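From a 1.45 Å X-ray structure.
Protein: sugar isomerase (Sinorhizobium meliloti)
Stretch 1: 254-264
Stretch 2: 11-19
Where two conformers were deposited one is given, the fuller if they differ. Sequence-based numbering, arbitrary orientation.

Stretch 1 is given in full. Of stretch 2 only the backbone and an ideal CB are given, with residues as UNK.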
# COMPACT_ATOMS: atom_id res chain seq x y z
N ASN A 254 0.07 19.15 -11.82
CA ASN A 254 0.72 20.27 -11.16
C ASN A 254 2.15 20.49 -11.68
O ASN A 254 2.35 21.23 -12.65
CB ASN A 254 0.64 20.13 -9.63
CG ASN A 254 1.12 21.37 -8.90
OD1 ASN A 254 1.38 22.41 -9.52
ND2 ASN A 254 1.24 21.28 -7.58
N TRP A 255 3.15 19.84 -11.10
CA TRP A 255 4.55 20.19 -11.38
C TRP A 255 4.98 19.93 -12.81
O TRP A 255 5.80 20.69 -13.35
CB TRP A 255 5.50 19.53 -10.37
CG TRP A 255 5.11 19.92 -9.00
CD1 TRP A 255 4.43 19.14 -8.07
CD2 TRP A 255 5.31 21.18 -8.39
NE1 TRP A 255 4.21 19.87 -6.95
CE2 TRP A 255 4.71 21.13 -7.11
CE3 TRP A 255 5.90 22.38 -8.82
CZ2 TRP A 255 4.75 22.20 -6.23
CZ3 TRP A 255 5.93 23.44 -7.95
CH2 TRP A 255 5.37 23.35 -6.67
N TRP A 256 4.39 18.94 -13.46
CA TRP A 256 4.72 18.68 -14.86
C TRP A 256 4.14 19.74 -15.81
O TRP A 256 4.52 19.76 -16.97
CB TRP A 256 4.25 17.30 -15.35
CG TRP A 256 5.09 16.15 -14.84
CD1 TRP A 256 6.26 16.23 -14.16
CD2 TRP A 256 4.80 14.76 -14.99
NE1 TRP A 256 6.74 14.96 -13.88
CE2 TRP A 256 5.86 14.05 -14.38
CE3 TRP A 256 3.77 14.05 -15.58
CZ2 TRP A 256 5.90 12.66 -14.34
CZ3 TRP A 256 3.80 12.68 -15.55
CH2 TRP A 256 4.88 11.99 -14.94
N LYS A 257 3.21 20.55 -15.30
CA LYS A 257 2.56 21.60 -16.10
C LYS A 257 3.18 22.97 -15.85
O LYS A 257 2.72 23.99 -16.41
CB LYS A 257 1.06 21.64 -15.80
CG LYS A 257 0.27 20.46 -16.37
CD LYS A 257 -1.22 20.57 -16.05
CE LYS A 257 -2.04 19.61 -16.92
NZ LYS A 257 -3.48 19.60 -16.56
N ARG A 258 4.22 23.03 -15.02
CA ARG A 258 4.86 24.29 -14.65
C ARG A 258 6.25 24.44 -15.29
O ARG A 258 6.86 23.45 -15.68
CB ARG A 258 4.93 24.39 -13.13
CG ARG A 258 3.52 24.54 -12.54
CD ARG A 258 3.42 24.26 -11.08
NE ARG A 258 3.98 25.30 -10.24
CZ ARG A 258 3.61 25.53 -8.99
NH1 ARG A 258 2.68 24.78 -8.40
NH2 ARG A 258 4.18 26.51 -8.30
N PRO A 259 6.75 25.69 -15.44
CA PRO A 259 8.07 25.82 -16.07
C PRO A 259 9.15 25.09 -15.26
O PRO A 259 9.19 25.19 -14.02
CB PRO A 259 8.31 27.36 -16.10
CG PRO A 259 6.95 27.95 -15.91
CD PRO A 259 6.22 26.99 -15.00
N ALA A 260 9.99 24.35 -15.97
CA ALA A 260 11.01 23.51 -15.32
C ALA A 260 11.86 24.34 -14.37
O ALA A 260 12.22 23.91 -13.31
CB ALA A 260 11.89 22.81 -16.35
N ASP A 261 12.16 25.57 -14.76
CA ASP A 261 12.83 26.49 -13.89
C ASP A 261 12.19 26.66 -12.50
O ASP A 261 12.84 26.56 -11.43
CB ASP A 261 12.79 27.88 -14.62
CG ASP A 261 13.62 28.88 -13.99
OD1 ASP A 261 14.41 28.54 -13.13
OD2 ASP A 261 13.57 30.02 -14.44
N GLU A 262 10.90 26.93 -12.52
CA GLU A 262 10.16 27.09 -11.28
C GLU A 262 10.14 25.78 -10.49
O GLU A 262 10.27 25.79 -9.25
CB GLU A 262 8.74 27.54 -11.55
CG GLU A 262 8.06 28.02 -10.27
CD GLU A 262 6.56 28.06 -10.37
OE1 GLU A 262 6.00 27.70 -11.44
OE2 GLU A 262 5.94 28.43 -9.35
N VAL A 263 10.00 24.66 -11.19
CA VAL A 263 9.95 23.36 -10.47
C VAL A 263 11.25 23.15 -9.71
O VAL A 263 11.24 22.86 -8.52
CB VAL A 263 9.71 22.20 -11.41
CG1 VAL A 263 9.70 20.86 -10.62
CG2 VAL A 263 8.41 22.37 -12.18
N ILE A 264 12.39 23.35 -10.38
CA ILE A 264 13.68 23.08 -9.75
C ILE A 264 14.01 24.10 -8.65
O ILE A 264 14.54 23.74 -7.58
CB ILE A 264 14.83 23.02 -10.78
CG1 ILE A 264 14.58 21.92 -11.80
CG2 ILE A 264 16.15 22.82 -10.07
CD1 ILE A 264 14.39 20.50 -11.20
N UNK A 11 15.17 12.95 -13.04
CA UNK A 11 14.67 13.73 -14.16
C UNK A 11 13.23 13.45 -14.51
O UNK A 11 12.63 14.16 -15.28
CB UNK A 11 15.54 13.48 -15.39
N UNK A 12 12.61 12.46 -13.86
CA UNK A 12 11.16 12.34 -13.99
C UNK A 12 10.46 13.60 -13.51
O UNK A 12 9.38 13.95 -13.98
CB UNK A 12 10.65 11.13 -13.21
N UNK A 13 11.07 14.29 -12.56
CA UNK A 13 10.49 15.48 -11.95
C UNK A 13 10.16 16.57 -12.97
O UNK A 13 9.17 17.30 -12.80
CB UNK A 13 11.45 16.04 -10.90
N UNK A 14 10.95 16.63 -14.04
CA UNK A 14 10.72 17.63 -15.11
C UNK A 14 10.66 16.93 -16.47
O UNK A 14 11.13 17.47 -17.52
CB UNK A 14 11.82 18.69 -15.11
N UNK A 15 10.06 15.75 -16.50
CA UNK A 15 10.09 14.91 -17.68
C UNK A 15 9.23 15.43 -18.82
O UNK A 15 9.51 15.11 -19.97
CB UNK A 15 9.64 13.49 -17.31
N UNK A 16 8.19 16.20 -18.51
CA UNK A 16 7.30 16.70 -19.57
C UNK A 16 7.94 17.91 -20.24
O UNK A 16 7.72 18.15 -21.44
CB UNK A 16 5.92 17.07 -19.01
N UNK A 17 8.77 18.62 -19.47
CA UNK A 17 9.32 19.92 -19.89
C UNK A 17 10.66 19.81 -20.59
O UNK A 17 10.98 20.66 -21.41
CB UNK A 17 9.47 20.84 -18.68
N UNK A 18 11.44 18.80 -20.26
CA UNK A 18 12.84 18.74 -20.61
C UNK A 18 13.29 17.37 -21.01
O UNK A 18 13.01 16.40 -20.31
CB UNK A 18 13.69 19.23 -19.44
N UNK A 19 14.04 17.31 -22.10
CA UNK A 19 14.84 16.14 -22.37
C UNK A 19 16.12 16.21 -21.56
O UNK A 19 16.31 17.13 -20.77
CB UNK A 19 15.14 16.02 -23.86

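Position 11 opens a short 3-10 segment, and its CA-to-CB bond points away from stretch 1. The residue is Leu11, which makes no contact here.

At position 12 the CB points sideways, 5.1 Å from Trp256 CZ2. The carbonyl O of this position lies 2.8 Å from Trp256 NE1 and accepts its hydrogen bond. Many side chains would serve. The residue is Ala12.

Position 13 points away, yet its CB is 5.1 Å from Val263 CG1. A branched side chain could reach back to the valine. The residue is Thr13, whose CG2 packs 3.8 Å from Val263 CG1. Its carbonyl O sits at the edge of the Trp256 ring, 3.4 Å from CD1.

At position 14 the CA-to-CB bond runs sideways, beside an apolar patch. Its CB is 4.3 Å from Ala260 CB, with Ile264 CD1 and Val263 CG1 slightly farther off. Valine, leucine, isoleucine or methionine would suit. The residue is Ile14. Its CG2 meets Ala260 CB at 4.0 Å, Val263 CG1 at 3.9 Å and Ile264 CD1 at 4.0 Å.

Position 15 has helical backbone angles and a CB 4.7 Å from Trp256 NE1. A long side chain could cover the indole: lysine, arginine, methionine or glutamine. The residue is Arg15. Its CD lies over one ring face, 3.8 Å from the centroid of the six-membered ring of Trp256, a CH-pi contact. The guanidinium is farther off, and any cation-pi attraction is weak.

Position 16 points toward stretch 1, with CB 3.7 Å from Trp256 O. Stretch 1 offers no cation close by and the CB lies against Trp256; a flexible aliphatic or polar chain would fit. The residue is Glu16. Its CG touches Trp256 CB at 3.7 Å, and its carboxylate forms a salt bridge with 15, OE2 to Arg15 NH1 at 2.8 Å.

Position 17 points toward stretch 1. Its CB is 3.9 Å from Ala260 CB and 4.8 Å from Arg258 O. The carbonyls nearby favour a donor of medium length; glutamine fits well, and a longer lysine only if it bends. The residue is Gln17. Its NE2 donates to Arg258 O at 2.8 Å and, weakly, to Trp255 O at 2.9 Å.

Position 18 points toward Ala260, its CB 5.1 Å from Ala260 CB. A small or medium apolar group suits. The residue is Cys18, with SG 3.5 Å from Ala260 CB.

Position 19 is out of reach and precedes a helix. Serine, aspartate or glycine would be usual. The residue is Gly19.

Stretch 2, residues 11-19: LATIREQCG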
# COMPACT_ATOMS: atom_id res chain seq x y z
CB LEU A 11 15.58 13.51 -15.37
CG LEU A 11 17.04 13.90 -15.16
CD1 LEU A 11 17.84 13.89 -16.51
CD2 LEU A 11 17.22 15.23 -14.44
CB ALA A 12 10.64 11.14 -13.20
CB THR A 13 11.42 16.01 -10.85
OG1 THR A 13 11.51 14.99 -9.85
CG2 THR A 13 10.90 17.29 -10.16
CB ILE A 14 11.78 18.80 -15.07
CG1 ILE A 14 13.20 18.27 -15.00
CG2 ILE A 14 11.48 19.76 -13.87
CD1 ILE A 14 14.30 19.38 -15.18
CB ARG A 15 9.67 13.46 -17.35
CG ARG A 15 8.25 13.35 -16.83
CD ARG A 15 7.28 12.76 -17.80
NE ARG A 15 7.65 11.41 -18.19
CZ ARG A 15 7.01 10.72 -19.13
NH1 ARG A 15 5.96 11.24 -19.77
NH2 ARG A 15 7.42 9.48 -19.44
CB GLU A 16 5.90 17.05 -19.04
CG GLU A 16 5.04 15.82 -18.67
CD GLU A 16 4.67 14.96 -19.87
OE1 GLU A 16 4.40 15.50 -20.97
OE2 GLU A 16 4.63 13.73 -19.73
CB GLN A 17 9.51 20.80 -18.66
CG GLN A 17 8.22 21.06 -17.87
CD GLN A 17 8.04 20.14 -16.66
OE1 GLN A 17 8.22 18.91 -16.75
NE2 GLN A 17 7.69 20.74 -15.52
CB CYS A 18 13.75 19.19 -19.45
SG CYS A 18 13.42 20.81 -18.76
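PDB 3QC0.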